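Local coordinates for uncharacterized protein (PDB 6ZYL), which catalyses the beta-hydroxylation of thioholgamide as a non-heme monooxygenase, probably using iron and 2-oxoglutarate as its family generally does, at residues Gly135-Ala143 / Val241-Ser249; Ala144-Ile155 / Asp201-His212. One frame throughout, in Å; residues are numbered along the deposited sequence.

Interaction 1. Residues Gly135-Ala143 / Val241-Ser249; sequences GLDGYQQHA and VSPTAGEDS
Val241 fits between Leu136 and His142, one methyl for each, and its side chain can be followed branch by branch. From CB, CG1 stands anti to the backbone N (chi1 179°); this turns it to Leu136, whose CD2 lies 4.0 Å from Val241 CG1 as the two side chains cross obliquely. The other methyl, CG2, is directed at the short helix instead: it comes within 3.6 Å of His142 CB and within 3.1 Å of His142 O, a tight approach. One small branched side chain thus touches the strand and the helical turn together.

Beyond Val241 the backbones pair. Asp137 and Ser242 form an antiparallel hydrogen-bonded pair: Asp137 N gives to Ser242 O at 2.9 Å, and Ser242 N returns a bond to Asp137 O at 3.0 Å. Their side chains share one face, Asp137 CB lying 3.8 Å from Ser242 OG. Next to this, Gly135 O takes a nearly straight bond from Thr244 N, 2.9 Å long with 175° at the hydrogen, the donor standing above the carbonyl plane. Thr244 OG1 adds a weak bond to Gly135 O, and Arg289 of helix 273-295 also donates to it. The arrangement is a two-stranded antiparallel ribbon, two residues long on each strand, set beside the ends of strands 143-149 and 229-237 of the main sheet.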
loop_
_atom_site.group_PDB
_atom_site.type_symbol
_atom_site.label_atom_id
_atom_site.label_comp_id
_atom_site.label_asym_id
_atom_site.label_seq_id
_atom_site.Cartn_x
_atom_site.Cartn_y
_atom_site.Cartn_z
ATOM N N GLY A 135 8.500 3.621 10.302
ATOM C CA GLY A 135 9.256 4.730 10.849
ATOM C C GLY A 135 8.681 6.083 10.487
ATOM O O GLY A 135 9.408 6.985 10.059
ATOM N N LEU A 136 7.371 6.236 10.655
ATOM C CA LEU A 136 6.671 7.465 10.318
ATOM C C LEU A 136 6.073 8.078 11.576
ATOM O O LEU A 136 5.637 7.363 12.483
ATOM C CB LEU A 136 5.572 7.200 9.284
ATOM C CG LEU A 136 6.059 6.766 7.899
ATOM C CD1 LEU A 136 4.879 6.448 6.991
ATOM C CD2 LEU A 136 6.948 7.832 7.275
ATOM N N ASP A 137 6.064 9.408 11.620
ATOM C CA ASP A 137 5.506 10.178 12.725
ATOM C C ASP A 137 4.466 11.121 12.141
ATOM O O ASP A 137 4.804 12.002 11.344
ATOM C CB ASP A 137 6.605 10.950 13.457
ATOM C CG ASP A 137 6.081 11.760 14.633
ATOM O OD1 ASP A 137 4.913 11.574 15.041
ATOM O OD2 ASP A 137 6.856 12.587 15.157
ATOM N N GLY A 138 3.203 10.916 12.511
ATOM C CA GLY A 138 2.107 11.693 11.972
ATOM C C GLY A 138 1.150 10.918 11.096
ATOM O O GLY A 138 0.210 11.516 10.558
ATOM N N TYR A 139 1.362 9.613 10.919
ATOM C CA TYR A 139 0.381 8.784 10.233
ATOM C C TYR A 139 -0.944 8.750 10.979
ATOM O O TYR A 139 -1.973 8.403 10.389
ATOM C CB TYR A 139 0.918 7.362 10.081
ATOM C CG TYR A 139 1.145 6.673 11.411
ATOM C CD1 TYR A 139 0.113 6.001 12.054
ATOM C CD2 TYR A 139 2.388 6.707 12.029
ATOM C CE1 TYR A 139 0.314 5.380 13.271
ATOM C CE2 TYR A 139 2.599 6.087 13.246
ATOM C CZ TYR A 139 1.557 5.426 13.862
ATOM O OH TYR A 139 1.758 4.805 15.073
ATOM N N GLN A 140 -0.933 9.087 12.271
ATOM C CA GLN A 140 -2.145 9.008 13.075
ATOM C C GLN A 140 -3.264 9.843 12.469
ATOM O O GLN A 140 -4.424 9.418 12.449
ATOM C CB GLN A 140 -1.838 9.454 14.504
ATOM C CG GLN A 140 -0.887 8.519 15.248
ATOM C CD GLN A 140 0.584 8.822 14.990
ATOM O OE1 GLN A 140 0.936 9.494 14.021
ATOM N NE2 GLN A 140 1.450 8.315 15.858
ATOM N N GLN A 141 -2.933 11.026 11.950
ATOM C CA GLN A 141 -3.923 11.898 11.342
ATOM C C GLN A 141 -3.705 12.144 9.857
ATOM O O GLN A 141 -4.626 12.634 9.194
ATOM C CB GLN A 141 -3.943 13.262 12.054
ATOM C CG GLN A 141 -4.447 13.226 13.484
ATOM C CD GLN A 141 -5.875 12.733 13.587
ATOM O OE1 GLN A 141 -6.725 13.080 12.766
ATOM N NE2 GLN A 141 -6.146 11.914 14.595
ATOM N N HIS A 142 -2.532 11.816 9.309
ATOM C CA HIS A 142 -2.133 12.350 8.012
ATOM C C HIS A 142 -1.612 11.273 7.066
ATOM O O HIS A 142 -0.776 11.554 6.201
ATOM C CB HIS A 142 -1.077 13.440 8.194
ATOM C CG HIS A 142 -1.484 14.520 9.148
ATOM N ND1 HIS A 142 -2.549 15.359 8.904
ATOM C CD2 HIS A 142 -0.979 14.891 10.348
ATOM C CE1 HIS A 142 -2.679 16.206 9.910
ATOM N NE2 HIS A 142 -1.738 15.944 10.799
ATOM N N ALA A 143 -2.106 10.045 7.191
ATOM C CA ALA A 143 -1.702 8.992 6.275
ATOM C C ALA A 143 -2.838 7.995 6.103
ATOM O O ALA A 143 -3.713 7.862 6.961
ATOM C CB ALA A 143 -0.438 8.273 6.760
ATOM N N VAL A 241 3.374 14.465 7.750
ATOM C CA VAL A 241 4.054 13.236 8.136
ATOM C C VAL A 241 5.554 13.458 8.007
ATOM O O VAL A 241 6.023 14.077 7.045
ATOM C CB VAL A 241 3.585 12.056 7.268
ATOM C CG1 VAL A 241 4.317 10.780 7.668
ATOM C CG2 VAL A 241 2.077 11.873 7.383
ATOM N N SER A 242 6.315 12.962 8.976
ATOM C CA SER A 242 7.760 13.100 8.950
ATOM C C SER A 242 8.419 11.771 9.303
ATOM O O SER A 242 7.884 11.007 10.112
ATOM C CB SER A 242 8.235 14.180 9.932
ATOM O OG SER A 242 8.031 13.778 11.274
ATOM N N PRO A 243 9.567 11.472 8.700
ATOM C CA PRO A 243 10.287 10.249 9.086
ATOM C C PRO A 243 10.831 10.354 10.502
ATOM O O PRO A 243 11.353 11.393 10.915
ATOM C CB PRO A 243 11.419 10.152 8.054
ATOM C CG PRO A 243 11.583 11.539 7.513
ATOM C CD PRO A 243 10.230 12.196 7.599
ATOM N N THR A 244 10.692 9.259 11.254
ATOM C CA THR A 244 11.226 9.225 12.611
ATOM C C THR A 244 12.729 9.469 12.611
ATOM O O THR A 244 13.265 10.112 13.521
ATOM C CB THR A 244 10.910 7.880 13.263
ATOM O OG1 THR A 244 11.359 6.821 12.406
ATOM C CG2 THR A 244 9.416 7.736 13.503
ATOM N N ALA A 245 13.425 8.961 11.598
ATOM C CA ALA A 245 14.861 9.144 11.480
ATOM C C ALA A 245 15.270 8.810 10.055
ATOM O O ALA A 245 14.663 7.955 9.403
ATOM C CB ALA A 245 15.629 8.264 12.475
ATOM N N GLY A 246 16.295 9.503 9.577
ATOM C CA GLY A 246 16.900 9.186 8.302
ATOM C C GLY A 246 16.289 9.951 7.139
ATOM O O GLY A 246 15.157 10.427 7.187
ATOM N N GLU A 247 17.078 10.057 6.076
ATOM C CA GLU A 247 16.632 10.681 4.839
ATOM C C GLU A 247 15.555 9.831 4.174
ATOM O O GLU A 247 15.657 8.602 4.117
ATOM C CB GLU A 247 17.838 10.861 3.919
ATOM C CG GLU A 247 17.563 11.375 2.534
ATOM C CD GLU A 247 18.810 11.315 1.666
ATOM O OE1 GLU A 247 19.731 12.132 1.886
ATOM O OE2 GLU A 247 18.877 10.439 0.776
ATOM N N ASP A 248 14.510 10.495 3.681
ATOM C CA ASP A 248 13.375 9.821 3.067
ATOM C C ASP A 248 12.939 10.596 1.832
ATOM O O ASP A 248 13.262 11.775 1.667
ATOM C CB ASP A 248 12.200 9.688 4.050
ATOM C CG ASP A 248 11.345 8.454 3.788
ATOM O OD1 ASP A 248 11.517 7.809 2.732
ATOM O OD2 ASP A 248 10.493 8.130 4.643
ATOM N N SER A 249 12.194 9.917 0.958
ATOM C CA SER A 249 11.701 10.528 -0.268
ATOM C C SER A 249 10.290 10.035 -0.562
ATOM O O SER A 249 9.845 9.005 -0.049
ATOM C CB SER A 249 12.630 10.238 -1.458
ATOM O OG SER A 249 12.779 8.847 -1.676
#

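Interaction 2. Residues Ala144-Ile155 / Asp201-His212; sequences ARVWVALTDTTI and DVLLDAGQCSVH
Trp147 meets Val202 and Leu204 at the apolar centre. Two atoms of its six-membered ring do the touching: CZ3 lies 3.6 Å from Val202 CG1, and CE3 is 3.8 Å from Leu204 CD1, both methyls coming in obliquely. Leu204 CD1 also reaches Ala149 CB. On the other face of the paired strands, Val146 CG1 packs on Cys209 SG at 3.6 Å, while Val146 and Val211 lie side by side, pointing the same way.

Between these layers runs regular antiparallel pairing, Arg145 with His212 and Trp147 with Ser210 as hydrogen-bonded pairs. Arg145 CB sits over one face of the His212 ring, 4.2 Å from its centroid, a CH-pi contact. The pairing continues to Ala149, whose N and O bond Gln208 O and Gly207 N in the type II turn Asp205-Gln208.

Outward, the contact becomes polar. Asp152 OD1 accepts from Ala206 N at 2.7 Å. Thr153 OG1, held between its own backbone N and carbonyl carbon (chi1 63°), gives to Val202 O at 2.9 Å and takes a weak bond from Leu204 N. With a valine at Thr153, Val202 O would probably be left with Thr159 as a donor, and Leu204 N with the long, weak bond to Thr153 O. At the rim, a water joins Ile155 O to Asp201 OD2.

Strand 144-149 lies between 209-212 and 229-237, where Asp235 forms a salt bridge with Arg145. Strand 37-41 flanks 209-212 on its other side, Phe39 touching Ser210 and Pro40 touching Leu204. Helix 93-103 covers the Val146 face through Ile95 and Val99, whereas strand 160-162 approaches the opposite one, Met160 touching both Trp147 and His212.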
loop_
_atom_site.group_PDB
_atom_site.type_symbol
_atom_site.label_atom_id
_atom_site.label_comp_id
_atom_site.label_asym_id
_atom_site.label_seq_id
_atom_site.Cartn_x
_atom_site.Cartn_y
_atom_site.Cartn_z
ATOM N N ALA A 144 -2.800 7.285 4.978
ATOM C CA ALA A 144 -3.770 6.245 4.675
ATOM C C ALA A 144 -3.178 5.343 3.604
ATOM O O ALA A 144 -2.454 5.813 2.722
ATOM C CB ALA A 144 -5.102 6.837 4.201
ATOM N N ARG A 145 -3.476 4.052 3.695
ATOM C CA ARG A 145 -3.067 3.082 2.688
ATOM C C ARG A 145 -4.272 2.734 1.824
ATOM O O ARG A 145 -5.312 2.313 2.343
ATOM C CB ARG A 145 -2.488 1.823 3.332
ATOM C CG ARG A 145 -2.161 0.730 2.325
ATOM C CD ARG A 145 -1.297 -0.362 2.936
ATOM N NE ARG A 145 0.071 0.092 3.171
ATOM C CZ ARG A 145 1.070 -0.704 3.537
ATOM N NH1 ARG A 145 0.855 -2.000 3.709
ATOM N NH2 ARG A 145 2.283 -0.205 3.728
ATOM N N VAL A 146 -4.132 2.915 0.515
ATOM C CA VAL A 146 -5.162 2.552 -0.452
ATOM C C VAL A 146 -4.831 1.166 -0.987
ATOM O O VAL A 146 -3.770 0.959 -1.587
ATOM C CB VAL A 146 -5.256 3.581 -1.589
ATOM C CG1 VAL A 146 -6.288 3.139 -2.618
ATOM C CG2 VAL A 146 -5.602 4.954 -1.026
ATOM N N TRP A 147 -5.740 0.221 -0.769
ATOM C CA TRP A 147 -5.565 -1.194 -1.095
ATOM C C TRP A 147 -6.444 -1.483 -2.307
ATOM O O TRP A 147 -7.649 -1.712 -2.168
ATOM C CB TRP A 147 -5.950 -2.035 0.115
ATOM C CG TRP A 147 -5.547 -3.471 0.112
ATOM C CD1 TRP A 147 -4.288 -3.974 0.248
ATOM C CD2 TRP A 147 -6.425 -4.596 0.026
ATOM N NE1 TRP A 147 -4.326 -5.349 0.237
ATOM C CE2 TRP A 147 -5.627 -5.755 0.099
ATOM C CE3 TRP A 147 -7.809 -4.738 -0.114
ATOM C CZ2 TRP A 147 -6.168 -7.038 0.036
ATOM C CZ3 TRP A 147 -8.345 -6.014 -0.176
ATOM C CH2 TRP A 147 -7.526 -7.146 -0.102
ATOM N N VAL A 148 -5.838 -1.460 -3.490
ATOM C CA VAL A 148 -6.573 -1.568 -4.745
ATOM C C VAL A 148 -6.678 -3.034 -5.141
ATOM O O VAL A 148 -5.670 -3.748 -5.199
ATOM C CB VAL A 148 -5.894 -0.751 -5.855
ATOM C CG1 VAL A 148 -6.686 -0.865 -7.154
ATOM C CG2 VAL A 148 -5.742 0.702 -5.440
ATOM N N ALA A 149 -7.898 -3.476 -5.438
ATOM C CA ALA A 149 -8.152 -4.847 -5.866
ATOM C C ALA A 149 -7.953 -4.941 -7.375
ATOM O O ALA A 149 -8.740 -4.385 -8.149
ATOM C CB ALA A 149 -9.563 -5.282 -5.478
ATOM N N LEU A 150 -6.897 -5.639 -7.796
ATOM C CA LEU A 150 -6.705 -5.908 -9.216
ATOM C C LEU A 150 -7.492 -7.135 -9.655
ATOM O O LEU A 150 -7.918 -7.210 -10.812
ATOM C CB LEU A 150 -5.219 -6.089 -9.523
ATOM C CG LEU A 150 -4.338 -4.862 -9.281
ATOM C CD1 LEU A 150 -2.909 -5.129 -9.748
ATOM C CD2 LEU A 150 -4.899 -3.627 -9.967
ATOM N N THR A 151 -7.674 -8.099 -8.757
ATOM C CA THR A 151 -8.670 -9.152 -8.879
ATOM C C THR A 151 -9.788 -8.890 -7.876
ATOM O O THR A 151 -9.653 -8.068 -6.966
ATOM C CB THR A 151 -8.061 -10.536 -8.617
ATOM O OG1 THR A 151 -7.531 -10.579 -7.285
ATOM C CG2 THR A 151 -6.962 -10.851 -9.616
ATOM N N ASP A 152 -10.900 -9.604 -8.039
ATOM C CA ASP A 152 -11.896 -9.647 -6.978
ATOM C C ASP A 152 -11.248 -10.122 -5.681
ATOM O O ASP A 152 -10.284 -10.892 -5.692
ATOM C CB ASP A 152 -13.044 -10.591 -7.341
ATOM C CG ASP A 152 -13.908 -10.071 -8.472
ATOM O OD1 ASP A 152 -13.969 -8.840 -8.675
ATOM O OD2 ASP A 152 -14.537 -10.906 -9.154
ATOM N N THR A 153 -11.776 -9.662 -4.551
ATOM C CA THR A 153 -11.430 -10.218 -3.247
ATOM C C THR A 153 -12.682 -10.858 -2.664
ATOM O O THR A 153 -13.733 -10.212 -2.581
ATOM C CB THR A 153 -10.861 -9.159 -2.298
ATOM O OG1 THR A 153 -11.845 -8.154 -2.033
ATOM C CG2 THR A 153 -9.613 -8.524 -2.904
ATOM N N THR A 154 -12.570 -12.128 -2.286
ATOM C CA THR A 154 -13.696 -12.934 -1.839
ATOM C C THR A 154 -13.383 -13.514 -0.468
ATOM O O THR A 154 -12.268 -13.388 0.045
ATOM C CB THR A 154 -13.994 -14.068 -2.828
ATOM O OG1 THR A 154 -13.050 -15.128 -2.634
ATOM C CG2 THR A 154 -13.902 -13.570 -4.264
ATOM N N ILE A 155 -14.379 -14.174 0.126
ATOM C CA ILE A 155 -14.169 -14.779 1.434
ATOM C C ILE A 155 -13.182 -15.935 1.389
ATOM O O ILE A 155 -12.712 -16.377 2.445
ATOM C CB ILE A 155 -15.495 -15.275 2.051
ATOM C CG1 ILE A 155 -16.108 -16.396 1.209
ATOM C CG2 ILE A 155 -16.480 -14.126 2.204
ATOM C CD1 ILE A 155 -17.167 -17.209 1.950
ATOM N N ASP A 201 -14.338 -8.763 6.751
ATOM C CA ASP A 201 -13.704 -9.185 5.509
ATOM C C ASP A 201 -13.737 -8.049 4.493
ATOM O O ASP A 201 -14.783 -7.432 4.271
ATOM C CB ASP A 201 -14.421 -10.409 4.939
ATOM C CG ASP A 201 -13.884 -11.718 5.486
ATOM O OD1 ASP A 201 -12.799 -11.722 6.099
ATOM O OD2 ASP A 201 -14.553 -12.754 5.289
ATOM N N VAL A 202 -12.598 -7.780 3.860
ATOM C CA VAL A 202 -12.497 -6.718 2.861
ATOM C C VAL A 202 -12.855 -7.334 1.512
ATOM O O VAL A 202 -12.007 -7.916 0.833
ATOM C CB VAL A 202 -11.109 -6.078 2.849
ATOM C CG1 VAL A 202 -11.079 -4.901 1.885
ATOM C CG2 VAL A 202 -10.724 -5.636 4.253
ATOM N N LEU A 203 -14.118 -7.196 1.121
ATOM C CA LEU A 203 -14.658 -7.821 -0.080
ATOM C C LEU A 203 -14.891 -6.750 -1.134
ATOM O O LEU A 203 -15.686 -5.827 -0.923
ATOM C CB LEU A 203 -15.954 -8.565 0.236
ATOM C CG LEU A 203 -15.829 -9.572 1.381
ATOM C CD1 LEU A 203 -17.185 -10.145 1.759
ATOM C CD2 LEU A 203 -14.856 -10.685 1.007
ATOM N N LEU A 204 -14.211 -6.885 -2.269
ATOM C CA LEU A 204 -14.192 -5.845 -3.282
ATOM C C LEU A 204 -14.393 -6.439 -4.666
ATOM O O LEU A 204 -13.871 -7.514 -4.971
ATOM C CB LEU A 204 -12.859 -5.084 -3.257
ATOM C CG LEU A 204 -12.416 -4.443 -1.943
ATOM C CD1 LEU A 204 -10.966 -3.988 -2.037
ATOM C CD2 LEU A 204 -13.326 -3.281 -1.602
ATOM N N ASP A 205 -15.148 -5.728 -5.500
ATOM C CA ASP A 205 -15.100 -5.973 -6.932
ATOM C C ASP A 205 -13.737 -5.548 -7.469
ATOM O O ASP A 205 -13.136 -4.582 -6.992
ATOM C CB ASP A 205 -16.198 -5.196 -7.657
ATOM C CG ASP A 205 -17.588 -5.713 -7.346
ATOM O OD1 ASP A 205 -17.709 -6.802 -6.746
ATOM O OD2 ASP A 205 -18.564 -5.022 -7.704
ATOM N N ALA A 206 -13.242 -6.283 -8.464
ATOM C CA ALA A 206 -12.014 -5.880 -9.138
ATOM C C ALA A 206 -12.138 -4.436 -9.608
ATOM O O ALA A 206 -13.124 -4.060 -10.249
ATOM C CB ALA A 206 -11.730 -6.803 -10.325
ATOM N N GLY A 207 -11.141 -3.620 -9.267
ATOM C CA GLY A 207 -11.141 -2.210 -9.569
ATOM C C GLY A 207 -11.471 -1.327 -8.382
ATOM O O GLY A 207 -11.015 -0.178 -8.328
ATOM N N GLN A 208 -12.267 -1.829 -7.443
ATOM C CA GLN A 208 -12.519 -1.097 -6.216
ATOM C C GLN A 208 -11.295 -1.170 -5.306
ATOM O O GLN A 208 -10.371 -1.964 -5.514
ATOM C CB GLN A 208 -13.742 -1.658 -5.492
ATOM C CG GLN A 208 -15.028 -1.603 -6.295
ATOM C CD GLN A 208 -16.217 -2.121 -5.511
ATOM O OE1 GLN A 208 -16.144 -3.167 -4.868
ATOM N NE2 GLN A 208 -17.320 -1.385 -5.558
ATOM N N CYS A 209 -11.299 -0.337 -4.272
ATOM C CA CYS A 209 -10.202 -0.330 -3.321
ATOM C C CYS A 209 -10.746 -0.112 -1.919
ATOM O O CYS A 209 -11.889 0.304 -1.724
ATOM C CB CYS A 209 -9.166 0.748 -3.663
ATOM S SG CYS A 209 -9.738 2.431 -3.392
ATOM N N SER A 210 -9.904 -0.427 -0.942
ATOM C CA SER A 210 -10.158 -0.153 0.461
ATOM C C SER A 210 -9.092 0.817 0.948
ATOM O O SER A 210 -7.939 0.760 0.507
ATOM C CB SER A 210 -10.133 -1.436 1.291
ATOM O OG SER A 210 -10.379 -1.152 2.655
ATOM N N VAL A 211 -9.486 1.721 1.838
ATOM C CA VAL A 211 -8.580 2.686 2.449
ATOM C C VAL A 211 -8.595 2.425 3.946
ATOM O O VAL A 211 -9.662 2.446 4.569
ATOM C CB VAL A 211 -8.992 4.135 2.145
ATOM C CG1 VAL A 211 -7.878 5.095 2.546
ATOM C CG2 VAL A 211 -9.351 4.293 0.677
ATOM N N HIS A 212 -7.425 2.172 4.526
ATOM C CA HIS A 212 -7.349 1.919 5.955
ATOM C C HIS A 212 -6.203 2.694 6.589
ATOM O O HIS A 212 -5.230 3.071 5.929
ATOM C CB HIS A 212 -7.226 0.400 6.258
ATOM C CG HIS A 212 -5.956 -0.235 5.781
ATOM N ND1 HIS A 212 -5.920 -1.127 4.730
ATOM C CD2 HIS A 212 -4.687 -0.153 6.247
ATOM C CE1 HIS A 212 -4.679 -1.546 4.552
ATOM N NE2 HIS A 212 -3.911 -0.967 5.458
HETATM O O HOH W 1 -13.211 -15.282 4.959
#

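Overall arrangement
Interaction 2 is nested, along the chain, inside the loop closed by interaction 1: helix 139-142 leads directly into strand 143-149. Even so, their centres are about 25 Å apart, on opposite sides of the chain's centre, with no other touch between them. Interaction 2 is the one near the probable active site of this apo structure. There Tyr162 holds His212 through ND1 and Asp130 through NE2; Asp130 and His218, beside it, probably supply the aspartate and distal histidine of the family's HxD...H iron-binding triad. Trp147 NE1 bonds a tartrate, probably from the crystallisation liquor, that may mark a pocket. The centre of interaction 1, which borders helix 273-295, is about 15 Å from that of the chain.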